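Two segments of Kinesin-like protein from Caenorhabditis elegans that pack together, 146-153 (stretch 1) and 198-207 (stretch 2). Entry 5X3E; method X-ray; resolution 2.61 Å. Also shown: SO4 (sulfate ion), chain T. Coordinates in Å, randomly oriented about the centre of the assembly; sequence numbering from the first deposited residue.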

# COMPACT_ATOMS: atom_id res chain seq x y z
N LEU A 146 -2.14 -9.83 -3.57
CA LEU A 146 -1.16 -10.89 -3.35
C LEU A 146 -1.46 -12.11 -4.20
O LEU A 146 -0.55 -12.72 -4.78
CB LEU A 146 -1.12 -11.28 -1.87
CG LEU A 146 -0.56 -10.26 -0.88
CD1 LEU A 146 -0.87 -10.70 0.55
CD2 LEU A 146 0.95 -10.08 -1.10
N ASP A 147 -2.74 -12.50 -4.28
CA ASP A 147 -3.13 -13.63 -5.13
C ASP A 147 -2.72 -13.40 -6.57
O ASP A 147 -2.04 -14.23 -7.18
CB ASP A 147 -4.65 -13.84 -5.04
CG ASP A 147 -5.08 -14.52 -3.76
OD1 ASP A 147 -4.29 -15.32 -3.21
OD2 ASP A 147 -6.22 -14.25 -3.31
N VAL A 148 -3.12 -12.26 -7.14
CA VAL A 148 -2.90 -12.00 -8.55
C VAL A 148 -1.41 -11.88 -8.87
O VAL A 148 -0.95 -12.36 -9.91
CB VAL A 148 -3.69 -10.75 -8.98
CG1 VAL A 148 -3.29 -10.32 -10.37
CG2 VAL A 148 -5.18 -11.05 -8.92
N ILE A 149 -0.65 -11.23 -7.98
CA ILE A 149 0.80 -11.15 -8.17
C ILE A 149 1.40 -12.54 -8.30
O ILE A 149 2.09 -12.86 -9.28
CB ILE A 149 1.47 -10.35 -7.03
CG1 ILE A 149 1.19 -8.85 -7.17
CG2 ILE A 149 2.98 -10.59 -6.99
CD1 ILE A 149 1.52 -8.07 -5.92
N PHE A 150 1.14 -13.40 -7.32
CA PHE A 150 1.71 -14.74 -7.36
C PHE A 150 1.16 -15.57 -8.51
O PHE A 150 1.85 -16.46 -9.01
CB PHE A 150 1.48 -15.45 -6.03
CG PHE A 150 2.45 -15.04 -4.96
CD1 PHE A 150 3.68 -15.66 -4.86
CD2 PHE A 150 2.14 -14.03 -4.08
CE1 PHE A 150 4.58 -15.29 -3.90
CE2 PHE A 150 3.04 -13.64 -3.11
CZ PHE A 150 4.26 -14.28 -3.01
N ASN A 151 -0.08 -15.29 -8.94
CA ASN A 151 -0.61 -15.95 -10.13
C ASN A 151 0.11 -15.50 -11.40
O ASN A 151 0.27 -16.29 -12.33
CB ASN A 151 -2.10 -15.67 -10.27
CG ASN A 151 -2.91 -16.29 -9.15
OD1 ASN A 151 -2.42 -17.16 -8.43
ND2 ASN A 151 -4.15 -15.83 -8.99
N SER A 152 0.56 -14.24 -11.44
CA SER A 152 1.01 -13.63 -12.69
C SER A 152 2.52 -13.66 -12.90
O SER A 152 2.96 -13.43 -14.03
CB SER A 152 0.53 -12.18 -12.75
OG SER A 152 -0.88 -12.11 -12.60
N ILE A 153 3.32 -13.93 -11.86
CA ILE A 153 4.77 -13.96 -12.03
C ILE A 153 5.19 -15.37 -12.43
O ILE A 153 4.51 -16.36 -12.13
CB ILE A 153 5.51 -13.50 -10.76
CG1 ILE A 153 5.30 -14.49 -9.61
CG2 ILE A 153 5.11 -12.09 -10.37
CD1 ILE A 153 5.84 -14.00 -8.29
N ASP A 198 -8.60 -21.51 5.43
CA ASP A 198 -9.61 -21.75 4.40
C ASP A 198 -10.09 -20.36 3.99
O ASP A 198 -10.74 -19.67 4.78
CB ASP A 198 -10.76 -22.61 4.90
CG ASP A 198 -10.30 -23.91 5.52
OD1 ASP A 198 -9.42 -24.57 4.93
OD2 ASP A 198 -10.83 -24.27 6.59
N ARG A 199 -9.73 -19.93 2.79
CA ARG A 199 -9.94 -18.55 2.41
C ARG A 199 -10.20 -18.46 0.91
O ARG A 199 -9.74 -19.31 0.14
CB ARG A 199 -8.74 -17.67 2.79
CG ARG A 199 -7.45 -18.02 2.05
CD ARG A 199 -6.41 -16.91 2.14
NE ARG A 199 -5.39 -17.09 1.12
CZ ARG A 199 -5.34 -16.42 -0.03
NH1 ARG A 199 -6.25 -15.50 -0.31
NH2 ARG A 199 -4.36 -16.66 -0.89
N TYR A 200 -10.96 -17.44 0.51
CA TYR A 200 -11.13 -17.18 -0.90
C TYR A 200 -9.80 -16.80 -1.53
O TYR A 200 -8.98 -16.11 -0.92
CB TYR A 200 -12.16 -16.06 -1.12
CG TYR A 200 -12.27 -15.62 -2.56
CD1 TYR A 200 -13.08 -16.31 -3.45
CD2 TYR A 200 -11.56 -14.52 -3.03
CE1 TYR A 200 -13.18 -15.92 -4.77
CE2 TYR A 200 -11.66 -14.12 -4.35
CZ TYR A 200 -12.47 -14.82 -5.21
OH TYR A 200 -12.58 -14.43 -6.52
N CYS A 201 -9.59 -17.24 -2.77
CA CYS A 201 -8.37 -16.97 -3.52
C CYS A 201 -8.72 -16.45 -4.90
O CYS A 201 -9.52 -17.06 -5.62
CB CYS A 201 -7.50 -18.23 -3.65
SG CYS A 201 -7.13 -19.04 -2.07
N GLU A 202 -8.14 -15.32 -5.28
CA GLU A 202 -8.34 -14.80 -6.63
C GLU A 202 -7.63 -15.68 -7.65
O GLU A 202 -6.47 -16.05 -7.46
CB GLU A 202 -7.83 -13.36 -6.74
CG GLU A 202 -8.88 -12.31 -6.46
CD GLU A 202 -9.87 -12.16 -7.60
OE1 GLU A 202 -9.62 -12.71 -8.69
OE2 GLU A 202 -10.91 -11.50 -7.39
N ALA A 203 -8.34 -16.03 -8.72
CA ALA A 203 -7.79 -16.87 -9.77
C ALA A 203 -7.23 -16.06 -10.94
O ALA A 203 -6.55 -16.64 -11.80
CB ALA A 203 -8.85 -17.85 -10.29
N ILE A 204 -7.51 -14.75 -10.99
CA ILE A 204 -7.06 -13.90 -12.08
C ILE A 204 -5.56 -14.04 -12.29
O ILE A 204 -4.77 -14.00 -11.33
CB ILE A 204 -7.43 -12.43 -11.79
CG1 ILE A 204 -8.94 -12.22 -11.89
CG2 ILE A 204 -6.72 -11.50 -12.75
CD1 ILE A 204 -9.37 -10.78 -11.65
N LYS A 205 -5.15 -14.22 -13.54
CA LYS A 205 -3.74 -14.21 -13.94
C LYS A 205 -3.55 -13.11 -14.97
O LYS A 205 -4.17 -13.13 -16.04
CB LYS A 205 -3.29 -15.56 -14.50
CG LYS A 205 -3.56 -16.73 -13.58
CD LYS A 205 -2.46 -17.79 -13.68
CE LYS A 205 -2.60 -18.83 -12.58
NZ LYS A 205 -1.34 -19.59 -12.35
N LEU A 206 -2.71 -12.13 -14.63
CA LEU A 206 -2.37 -11.06 -15.55
C LEU A 206 -1.11 -11.43 -16.33
O LEU A 206 -0.26 -12.19 -15.84
CB LEU A 206 -2.14 -9.74 -14.80
CG LEU A 206 -3.28 -9.26 -13.90
CD1 LEU A 206 -2.88 -7.96 -13.22
CD2 LEU A 206 -4.56 -9.09 -14.71
N SER A 207 -0.99 -10.89 -17.53
CA SER A 207 0.21 -11.08 -18.32
C SER A 207 1.08 -9.82 -18.26
O SER A 207 0.61 -8.73 -17.92
CB SER A 207 -0.13 -11.38 -19.78
OG SER A 207 -0.71 -10.24 -20.38
S SO4 T . -4.39 -9.13 -18.86
O1 SO4 T . -5.17 -10.25 -18.33
O2 SO4 T . -4.56 -9.08 -20.31
O3 SO4 T . -4.85 -7.88 -18.26
O4 SO4 T . -2.98 -9.33 -18.55
O HOH W 1 2.61 -12.26 -16.38

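A chain segment without regular secondary structure often leaves backbone amides and carbonyls unpaired within itself, and a neighbouring helix can satisfy them with polar side chains. The contact between helix 146-152 and the extended stretch 198-207 of this kinesin-like protein illustrates the principle.

The charged interaction lies at one end. Asp 147 points toward the second stretch and meets the guanidinium of Arg 199 edge-on in a salt bridge: Arg 199 NH2 donates to Asp 147 OD1 at 2.7 Å along a nearly linear path, and Arg 199 NH1 reaches Asp 147 OD2 at a longer 3.3 Å.

Side-chain-to-backbone hydrogen bonds carry the pattern along the helix. Asp 147 OD2 also accepts from Glu 202 N at 3.0 Å, so one carboxylate binds both a charged group and a main-chain amide. One turn later, Asn 151 ND2 donates to two carbonyls, Glu 202 O at 2.8 Å and Ile 204 O at 3.0 Å, bracketing Ala 203, whose CB points away. Ser 152 OG accepts from Leu 206 N at 2.7 Å while donating to Val 148 O, also at 2.7 Å; its hydroxyl thus links the irregular partner segment to the helix's own backbone. A water extends this link, donating to Ser 152 O at 2.6 Å and Leu 206 O at 2.9 Å.

Apolar packing fills the space beside these bonds. Val 148 packs against two neighbours: its CG2 lies 3.9 Å from Ile 204 CB, and its CG1 lies 3.7 Å from Leu 206 CG. The aliphatic part of Lys 205 contributes too, its CG 3.8 Å from Asn 151 CB.

Residues 147, 148, 151 and 152 make all these contacts, the spacing expected of a single helical face, whereas Ile 149 points away.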